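Local structure of mandelate racemase/muconate lactonizing enzyme-like protein (Rubrobacter xylanophilus DSM 9941, 2QQ6) at residues Ala137-Gly142 with Asp216-Phe221; Pro178-Phe183 with Pro190-Ala195. The protein binds magnesium and may act as a lyase of the enolase superfamily, within the mandelate racemase/muconate lactonizing enzyme group. All coordinates share one frame; numbering follows the deposited sequence.

Contact 1. Residues Ala137-Gly142 with Asp216-Phe221; sequences AHHIEG and DMHGRF. With MG (magnesium ion), chain D.
Ala137 lies over one face of the His218 ring where two loops meet beside the magnesium site of the enolase-type beta/alpha barrel: residues 137-142 follow strand 121-127, and residues 216-221 leave strand 212-216. The methyl CB of Ala137 makes a CH-pi contact, 3.8 Å from the ring centroid and only 11° off the ring normal. Next comes His138, whose ring lies almost flat on the guanidinium of Arg220, with planes 19° apart and centres separated by 4.0 Å. CE1 of His138 sits over the guanidinium toward its rim. That group is also held from outside the stack: Arg220 NE pairs with Asp173 OD2, and NH2 bonds to the carbonyl of Ala136, which should restrict its turning. His139 approaches His218 tip to tip, with CE1 of His139 4.2 Å from ND1 of His218. Their polar ends are engaged elsewhere, His139 NE2 with Asp171 and His218 ND1 with Asp173. Phe79 of the second subunit meets the His218 ring with planes at about 90°. An alanine in place of His218 would probably leave Asp173 OD1 without this partner and open a gap between Ala137 and Asp216. The carboxylate carbon CG of Asp216 lies over the ring face opposite Ala137. Asp216 OD1 accepts from the backbone N of His218 at 2.6 Å, closing an Asx turn, while Asp216 OD2 binds magnesium at 2.2 Å, alongside Glu242 and Glu268.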
ATOM      1  N   ALA B 137       6.286 -13.487  -9.999  1.00 44.17           N
ATOM      2  CA  ALA B 137       7.294 -14.449  -9.540  1.00 44.61           C
ATOM      3  C   ALA B 137       7.038 -15.913  -9.879  1.00 45.18           C
ATOM      4  O   ALA B 137       7.573 -16.810  -9.218  1.00 44.40           O
ATOM      5  CB  ALA B 137       7.500 -14.308  -8.029  1.00 45.93           C
ATOM      6  N   HIS B 138       6.213 -16.163 -10.891  1.00 45.87           N
ATOM      7  CA  HIS B 138       5.954 -17.537 -11.303  1.00 46.64           C
ATOM      8  C   HIS B 138       7.003 -17.958 -12.332  1.00 47.13           C
ATOM      9  O   HIS B 138       7.626 -17.110 -12.977  1.00 46.90           O
ATOM     10  CB  HIS B 138       4.538 -17.649 -11.843  1.00 46.44           C
ATOM     11  CG  HIS B 138       3.502 -17.632 -10.766  1.00 46.83           C
ATOM     12  ND1 HIS B 138       3.423 -18.614  -9.801  1.00 46.97           N
ATOM     13  CD2 HIS B 138       2.531 -16.737 -10.470  1.00 46.28           C
ATOM     14  CE1 HIS B 138       2.448 -18.324  -8.959  1.00 47.37           C
ATOM     15  NE2 HIS B 138       1.890 -17.190  -9.342  1.00 46.15           N
ATOM     16  N   HIS B 139       7.223 -19.259 -12.478  1.00 47.51           N
ATOM     17  CA  HIS B 139       8.256 -19.709 -13.396  1.00 48.49           C
ATOM     18  C   HIS B 139       7.777 -20.083 -14.773  1.00 49.87           C
ATOM     19  O   HIS B 139       6.996 -21.014 -14.958  1.00 51.45           O
ATOM     20  CB  HIS B 139       9.052 -20.836 -12.750  1.00 47.92           C
ATOM     21  CG  HIS B 139       9.616 -20.450 -11.420  1.00 47.34           C
ATOM     22  ND1 HIS B 139       8.856 -20.440 -10.270  1.00 46.41           N
ATOM     23  CD2 HIS B 139      10.824 -19.943 -11.078  1.00 46.27           C
ATOM     24  CE1 HIS B 139       9.570 -19.940  -9.277  1.00 45.67           C
ATOM     25  NE2 HIS B 139      10.766 -19.630  -9.741  1.00 45.76           N
ATOM     26  N   ILE B 140       8.287 -19.312 -15.729  1.00 50.62           N
ATOM     27  CA  ILE B 140       7.981 -19.410 -17.149  1.00 51.07           C
ATOM     28  C   ILE B 140       8.499 -20.650 -17.881  1.00 51.75           C
ATOM     29  O   ILE B 140       9.495 -21.258 -17.481  1.00 51.36           O
ATOM     30  CB  ILE B 140       8.537 -18.164 -17.867  1.00 50.49           C
ATOM     31  CG1 ILE B 140      10.068 -18.140 -17.733  1.00 49.97           C
ATOM     32  CG2 ILE B 140       7.921 -16.903 -17.262  1.00 50.01           C
ATOM     33  CD1 ILE B 140      10.730 -16.885 -18.251  1.00 48.39           C
ATOM     34  N   GLU B 141       7.800 -20.992 -18.964  1.00 52.89           N
ATOM     35  CA  GLU B 141       8.121 -22.111 -19.849  1.00 53.92           C
ATOM     36  C   GLU B 141       8.585 -23.402 -19.183  1.00 54.86           C
ATOM     37  O   GLU B 141       9.675 -23.909 -19.483  1.00 52.81           O
ATOM     38  CB  GLU B 141       9.165 -21.665 -20.883  1.00 54.18           C
ATOM     39  CG  GLU B 141      10.515 -21.234 -20.308  1.00 54.59           C
ATOM     40  CD  GLU B 141      11.461 -20.674 -21.372  1.00 55.73           C
ATOM     41  OE1 GLU B 141      11.118 -19.641 -21.994  1.00 53.91           O
ATOM     42  OE2 GLU B 141      12.546 -21.269 -21.586  1.00 55.62           O
ATOM     43  N   GLY B 142       7.746 -23.935 -18.295  1.00 56.16           N
ATOM     44  CA  GLY B 142       8.084 -25.170 -17.606  1.00 58.28           C
ATOM     45  C   GLY B 142       8.083 -25.141 -16.081  1.00 58.96           C
ATOM     46  O   GLY B 142       7.215 -25.768 -15.456  1.00 59.59           O
ATOM     47  N   ASP B 216      14.322 -19.288  -1.890  1.00 34.60           N
ATOM     48  CA  ASP B 216      13.084 -18.511  -1.836  1.00 34.13           C
ATOM     49  C   ASP B 216      11.884 -19.392  -2.138  1.00 34.35           C
ATOM     50  O   ASP B 216      11.928 -20.222  -3.043  1.00 33.57           O
ATOM     51  CB  ASP B 216      13.134 -17.376  -2.867  1.00 35.08           C
ATOM     52  CG  ASP B 216      12.121 -16.271  -2.594  1.00 38.97           C
ATOM     53  OD1 ASP B 216      11.065 -16.523  -1.969  1.00 40.62           O
ATOM     54  OD2 ASP B 216      12.374 -15.134  -3.040  1.00 41.31           O
HETATM   55  N   MSE B 217      10.813 -19.204  -1.371  1.00 34.41           N
HETATM   56  CA  MSE B 217       9.571 -19.946  -1.568  1.00 34.07           C
HETATM   57  C   MSE B 217       8.462 -19.032  -2.076  1.00 33.05           C
HETATM   58  O   MSE B 217       7.328 -19.453  -2.249  1.00 32.67           O
HETATM   59  CB  MSE B 217       9.128 -20.604  -0.268  1.00 35.67           C
HETATM   60  CG  MSE B 217      10.067 -21.674   0.243  1.00 41.86           C
HETATM   61 SE   MSE B 217       9.245 -22.845   1.650  1.00 48.23          SE
HETATM   62  CE  MSE B 217      10.139 -22.142   3.202  1.00 51.99           C
ATOM     63  N   HIS B 218       8.807 -17.770  -2.298  1.00 31.93           N
ATOM     64  CA  HIS B 218       7.869 -16.770  -2.785  1.00 30.59           C
ATOM     65  C   HIS B 218       6.535 -16.768  -2.058  1.00 29.41           C
ATOM     66  O   HIS B 218       5.500 -16.474  -2.644  1.00 27.34           O
ATOM     67  CB  HIS B 218       7.672 -16.942  -4.293  1.00 30.96           C
ATOM     68  CG  HIS B 218       8.863 -16.506  -5.089  1.00 31.05           C
ATOM     69  ND1 HIS B 218       9.496 -17.326  -5.997  1.00 31.03           N
ATOM     70  CD2 HIS B 218       9.589 -15.363  -5.047  1.00 30.70           C
ATOM     71  CE1 HIS B 218      10.563 -16.710  -6.472  1.00 30.46           C
ATOM     72  NE2 HIS B 218      10.644 -15.518  -5.911  1.00 30.11           N
ATOM     73  N   GLY B 219       6.595 -17.105  -0.766  1.00 29.41           N
ATOM     74  CA  GLY B 219       5.435 -17.170   0.116  1.00 29.55           C
ATOM     75  C   GLY B 219       4.141 -17.641  -0.507  1.00 30.04           C
ATOM     76  O   GLY B 219       3.236 -16.845  -0.743  1.00 29.49           O
ATOM     77  N   ARG B 220       4.036 -18.944  -0.743  1.00 29.96           N
ATOM     78  CA  ARG B 220       2.844 -19.499  -1.377  1.00 29.49           C
ATOM     79  C   ARG B 220       2.206 -20.646  -0.607  1.00 31.54           C
ATOM     80  O   ARG B 220       1.233 -21.221  -1.097  1.00 32.78           O
ATOM     81  CB  ARG B 220       3.173 -20.060  -2.770  1.00 27.43           C
ATOM     82  CG  ARG B 220       4.229 -19.337  -3.573  1.00 25.69           C
ATOM     83  CD  ARG B 220       3.649 -18.255  -4.444  1.00 23.85           C
ATOM     84  NE  ARG B 220       4.631 -17.816  -5.425  1.00 24.91           N
ATOM     85  CZ  ARG B 220       4.432 -16.831  -6.290  1.00 25.34           C
ATOM     86  NH1 ARG B 220       3.279 -16.171  -6.298  1.00 26.02           N
ATOM     87  NH2 ARG B 220       5.386 -16.509  -7.145  1.00 22.58           N
ATOM     88  N   PHE B 221       2.711 -20.988   0.579  1.00 31.12           N
ATOM     89  CA  PHE B 221       2.157 -22.155   1.270  1.00 28.95           C
ATOM     90  C   PHE B 221       1.545 -22.040   2.651  1.00 27.59           C
ATOM     91  O   PHE B 221       1.813 -21.103   3.404  1.00 26.23           O
ATOM     92  CB  PHE B 221       3.216 -23.248   1.280  1.00 28.17           C
ATOM     93  CG  PHE B 221       3.991 -23.309   0.008  1.00 29.88           C
ATOM     94  CD1 PHE B 221       5.042 -22.428  -0.220  1.00 29.90           C
ATOM     95  CD2 PHE B 221       3.623 -24.192  -1.003  1.00 30.49           C
ATOM     96  CE1 PHE B 221       5.712 -22.428  -1.433  1.00 31.74           C
ATOM     97  CE2 PHE B 221       4.286 -24.202  -2.223  1.00 28.86           C
ATOM     98  CZ  PHE B 221       5.329 -23.322  -2.441  1.00 30.42           C
TER
HETATM   99 MG    MG D 409      12.260 -12.892  -3.032  1.00 45.28          MG

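Contact 2. Residues Pro178-Phe183 with Pro190-Ala195; sequences PLHRDF and PREHEA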
ATOM      1  N   PRO B 178       2.853 -28.961 -13.063  1.00 43.90           N
ATOM      2  CA  PRO B 178       2.008 -30.159 -13.085  1.00 43.25           C
ATOM      3  C   PRO B 178       1.943 -30.891 -11.751  1.00 41.73           C
ATOM      4  O   PRO B 178       0.997 -31.630 -11.503  1.00 42.37           O
ATOM      5  CB  PRO B 178       2.651 -31.009 -14.175  1.00 41.83           C
ATOM      6  CG  PRO B 178       4.101 -30.654 -14.050  1.00 42.88           C
ATOM      7  CD  PRO B 178       4.044 -29.149 -13.912  1.00 44.33           C
ATOM      8  N   LEU B 179       2.935 -30.684 -10.891  1.00 40.86           N
ATOM      9  CA  LEU B 179       2.956 -31.364  -9.599  1.00 40.56           C
ATOM     10  C   LEU B 179       2.208 -30.653  -8.468  1.00 40.11           C
ATOM     11  O   LEU B 179       2.208 -31.129  -7.338  1.00 39.11           O
ATOM     12  CB  LEU B 179       4.399 -31.626  -9.165  1.00 40.98           C
ATOM     13  CG  LEU B 179       5.230 -32.550 -10.060  1.00 42.51           C
ATOM     14  CD1 LEU B 179       6.650 -32.656  -9.523  1.00 43.36           C
ATOM     15  CD2 LEU B 179       4.586 -33.920 -10.122  1.00 42.24           C
ATOM     16  N   HIS B 180       1.567 -29.526  -8.765  1.00 39.89           N
ATOM     17  CA  HIS B 180       0.829 -28.775  -7.753  1.00 39.91           C
ATOM     18  C   HIS B 180      -0.675 -28.957  -7.977  1.00 40.37           C
ATOM     19  O   HIS B 180      -1.245 -28.398  -8.905  1.00 40.23           O
ATOM     20  CB  HIS B 180       1.199 -27.298  -7.849  1.00 40.31           C
ATOM     21  CG  HIS B 180       0.894 -26.511  -6.611  1.00 41.86           C
ATOM     22  ND1 HIS B 180      -0.344 -26.523  -6.003  1.00 41.66           N
ATOM     23  CD2 HIS B 180       1.665 -25.672  -5.881  1.00 40.57           C
ATOM     24  CE1 HIS B 180      -0.320 -25.724  -4.950  1.00 41.53           C
ATOM     25  NE2 HIS B 180       0.886 -25.195  -4.856  1.00 40.87           N
ATOM     26  N   ARG B 181      -1.313 -29.734  -7.108  1.00 41.09           N
ATOM     27  CA  ARG B 181      -2.738 -30.032  -7.216  1.00 41.55           C
ATOM     28  C   ARG B 181      -3.736 -28.880  -7.326  1.00 40.95           C
ATOM     29  O   ARG B 181      -4.694 -28.964  -8.094  1.00 40.40           O
ATOM     30  CB  ARG B 181      -3.179 -30.923  -6.052  1.00 43.31           C
ATOM     31  CG  ARG B 181      -3.050 -32.410  -6.287  1.00 47.55           C
ATOM     32  CD  ARG B 181      -3.738 -33.192  -5.167  1.00 52.41           C
ATOM     33  NE  ARG B 181      -3.897 -34.599  -5.518  1.00 57.56           N
ATOM     34  CZ  ARG B 181      -4.676 -35.044  -6.506  1.00 59.92           C
ATOM     35  NH1 ARG B 181      -5.382 -34.191  -7.246  1.00 61.08           N
ATOM     36  NH2 ARG B 181      -4.735 -36.348  -6.772  1.00 59.58           N
ATOM     37  N   ASP B 182      -3.535 -27.819  -6.556  1.00 40.89           N
ATOM     38  CA  ASP B 182      -4.474 -26.707  -6.572  1.00 40.99           C
ATOM     39  C   ASP B 182      -3.748 -25.371  -6.501  1.00 42.42           C
ATOM     40  O   ASP B 182      -2.773 -25.223  -5.761  1.00 44.89           O
ATOM     41  CB  ASP B 182      -5.430 -26.866  -5.392  1.00 41.35           C
ATOM     42  CG  ASP B 182      -6.599 -25.909  -5.444  1.00 43.45           C
ATOM     43  OD1 ASP B 182      -6.399 -24.704  -5.197  1.00 46.72           O
ATOM     44  OD2 ASP B 182      -7.722 -26.364  -5.732  1.00 44.91           O
ATOM     45  N   PHE B 183      -4.235 -24.393  -7.259  1.00 40.53           N
ATOM     46  CA  PHE B 183      -3.605 -23.080  -7.303  1.00 38.82           C
ATOM     47  C   PHE B 183      -4.010 -22.129  -6.179  1.00 38.69           C
ATOM     48  O   PHE B 183      -3.333 -21.131  -5.935  1.00 38.37           O
ATOM     49  CB  PHE B 183      -3.897 -22.451  -8.674  1.00 38.21           C
ATOM     50  CG  PHE B 183      -3.360 -21.046  -8.855  1.00 36.69           C
ATOM     51  CD1 PHE B 183      -4.123 -19.941  -8.490  1.00 36.41           C
ATOM     52  CD2 PHE B 183      -2.107 -20.835  -9.413  1.00 34.86           C
ATOM     53  CE1 PHE B 183      -3.653 -18.660  -8.690  1.00 34.73           C
ATOM     54  CE2 PHE B 183      -1.628 -19.557  -9.615  1.00 34.54           C
ATOM     55  CZ  PHE B 183      -2.400 -18.464  -9.250  1.00 35.75           C
ATOM     56  N   PRO B 190       2.954 -34.817  -1.956  1.00 33.01           N
ATOM     57  CA  PRO B 190       4.054 -35.721  -1.607  1.00 34.88           C
ATOM     58  C   PRO B 190       5.220 -35.645  -2.601  1.00 35.41           C
ATOM     59  O   PRO B 190       6.363 -35.405  -2.215  1.00 35.01           O
ATOM     60  CB  PRO B 190       3.371 -37.090  -1.601  1.00 34.23           C
ATOM     61  CG  PRO B 190       2.016 -36.779  -1.088  1.00 33.26           C
ATOM     62  CD  PRO B 190       1.658 -35.522  -1.867  1.00 33.15           C
ATOM     63  N   ARG B 191       4.908 -35.835  -3.879  1.00 36.87           N
ATOM     64  CA  ARG B 191       5.888 -35.811  -4.967  1.00 39.16           C
ATOM     65  C   ARG B 191       6.444 -34.427  -5.354  1.00 36.76           C
ATOM     66  O   ARG B 191       7.575 -34.316  -5.821  1.00 35.82           O
ATOM     67  CB  ARG B 191       5.267 -36.492  -6.192  1.00 44.62           C
ATOM     68  CG  ARG B 191       6.021 -36.280  -7.488  1.00 51.56           C
ATOM     69  CD  ARG B 191       5.178 -36.740  -8.658  1.00 55.64           C
ATOM     70  NE  ARG B 191       5.096 -38.194  -8.746  1.00 59.55           N
ATOM     71  CZ  ARG B 191       4.280 -38.842  -9.571  1.00 61.58           C
ATOM     72  NH1 ARG B 191       3.465 -38.164 -10.377  1.00 62.38           N
ATOM     73  NH2 ARG B 191       4.293 -40.169  -9.605  1.00 62.02           N
ATOM     74  N   GLU B 192       5.631 -33.390  -5.185  1.00 35.68           N
ATOM     75  CA  GLU B 192       6.009 -32.007  -5.469  1.00 34.05           C
ATOM     76  C   GLU B 192       7.062 -31.630  -4.421  1.00 33.96           C
ATOM     77  O   GLU B 192       7.981 -30.835  -4.662  1.00 33.76           O
ATOM     78  CB  GLU B 192       4.769 -31.117  -5.326  1.00 32.54           C
ATOM     79  CG  GLU B 192       4.983 -29.616  -5.419  1.00 31.65           C
ATOM     80  CD  GLU B 192       3.753 -28.813  -4.967  1.00 33.88           C
ATOM     81  OE1 GLU B 192       3.784 -27.568  -5.064  1.00 33.10           O
ATOM     82  OE2 GLU B 192       2.753 -29.419  -4.513  1.00 34.43           O
ATOM     83  N   HIS B 193       6.909 -32.233  -3.250  1.00 33.65           N
ATOM     84  CA  HIS B 193       7.804 -32.019  -2.130  1.00 34.05           C
ATOM     85  C   HIS B 193       9.177 -32.628  -2.423  1.00 34.24           C
ATOM     86  O   HIS B 193      10.203 -31.985  -2.217  1.00 34.58           O
ATOM     87  CB  HIS B 193       7.197 -32.661  -0.883  1.00 35.44           C
ATOM     88  CG  HIS B 193       8.064 -32.573   0.333  1.00 36.05           C
ATOM     89  ND1 HIS B 193       7.839 -31.663   1.343  1.00 36.34           N
ATOM     90  CD2 HIS B 193       9.150 -33.290   0.704  1.00 34.60           C
ATOM     91  CE1 HIS B 193       8.752 -31.824   2.285  1.00 36.74           C
ATOM     92  NE2 HIS B 193       9.559 -32.804   1.921  1.00 35.74           N
ATOM     93  N   GLU B 194       9.201 -33.867  -2.905  1.00 33.76           N
ATOM     94  CA  GLU B 194      10.470 -34.512  -3.202  1.00 32.73           C
ATOM     95  C   GLU B 194      11.145 -33.732  -4.304  1.00 31.03           C
ATOM     96  O   GLU B 194      12.351 -33.533  -4.285  1.00 31.21           O
ATOM     97  CB  GLU B 194      10.260 -35.953  -3.660  1.00 35.79           C
ATOM     98  CG  GLU B 194       9.249 -36.729  -2.841  1.00 42.41           C
ATOM     99  CD  GLU B 194       9.535 -36.701  -1.347  1.00 46.64           C
ATOM    100  OE1 GLU B 194       8.553 -36.674  -0.561  1.00 47.35           O
ATOM    101  OE2 GLU B 194      10.730 -36.713  -0.962  1.00 48.30           O
ATOM    102  N   ALA B 195      10.356 -33.287  -5.270  1.00 29.82           N
ATOM    103  CA  ALA B 195      10.892 -32.526  -6.387  1.00 29.12           C
ATOM    104  C   ALA B 195      11.684 -31.332  -5.883  1.00 28.79           C
ATOM    105  O   ALA B 195      12.788 -31.065  -6.347  1.00 27.09           O
ATOM    106  CB  ALA B 195       9.761 -32.059  -7.290  1.00 28.12           C
TER
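Leu179 lies against the first two turns of helix 190-207, with its two methyls spread over different residues. CD1 rests against CB of Ala195 at 3.9 Å. CD2 meets the aliphatic part of Arg191 at CG and CD, the two side chains crossing at about a right angle, and it comes up to the edge of the guanidinium rather than over a face. Nearer the backbone, CB of Leu179 packs on CB of Glu192 at 3.9 Å. With chi1 at -63°, CG lies beside the backbone N of Leu179; Arg191 and Ala195, which its methyls touch, are one helical turn apart and joined by the bond from Ala195 N to Arg191 O. Phe145 from another loop also touches the leucine.

The second orientation is that of Glu192 against His180. The glutamate chain is extended, with CG anti to the backbone N (chi1 173°), and its carboxylate plane is turned 54° from the imidazole. OE1 approaches the ring carbon CD2 of His180, a contact through carbon and not a hydrogen bond. OE2 stands 4.0 Å above the ring plane, offset toward the rim. It also lies 3.3 Å from Leu179 O; both are acceptors, and Ser189 serves both, giving its backbone N to OE2 of Glu192 and its OG to Leu179 O. Ser189 thereby ties the carboxylate and the loop carbonyl together just ahead of the helix. A bond from the third helical residue's side chain back to the backbone N preceding the helix is one half of a capping box, here in the connection from strand 167-171 to helix 190-207 of a beta-alpha-beta crossover in the barrel.

How the contacts relate
The centres of the two contacts are 12 Å apart, and the contacts lie on the same side of the chain's centre. Contact 2 is nested within contact 1 along the chain: 137-142 comes first, then 178-183, 190-195 and finally 216-221. Strand 167-171 leads to contact 2, helix 190-207 carries its second half, and strand 212-216 then brings the chain back to contact 1. Contact 1 is at the metal-binding mouth of the barrel, at the end of strand 212-216, while contact 2 lies farther out, about 29 Å from the chain centre, where the helix begins. They touch directly through His138 NE2 and Phe183 CE2, 4.2 Å apart, so the outer connection packs against the loop bordering the magnesium site.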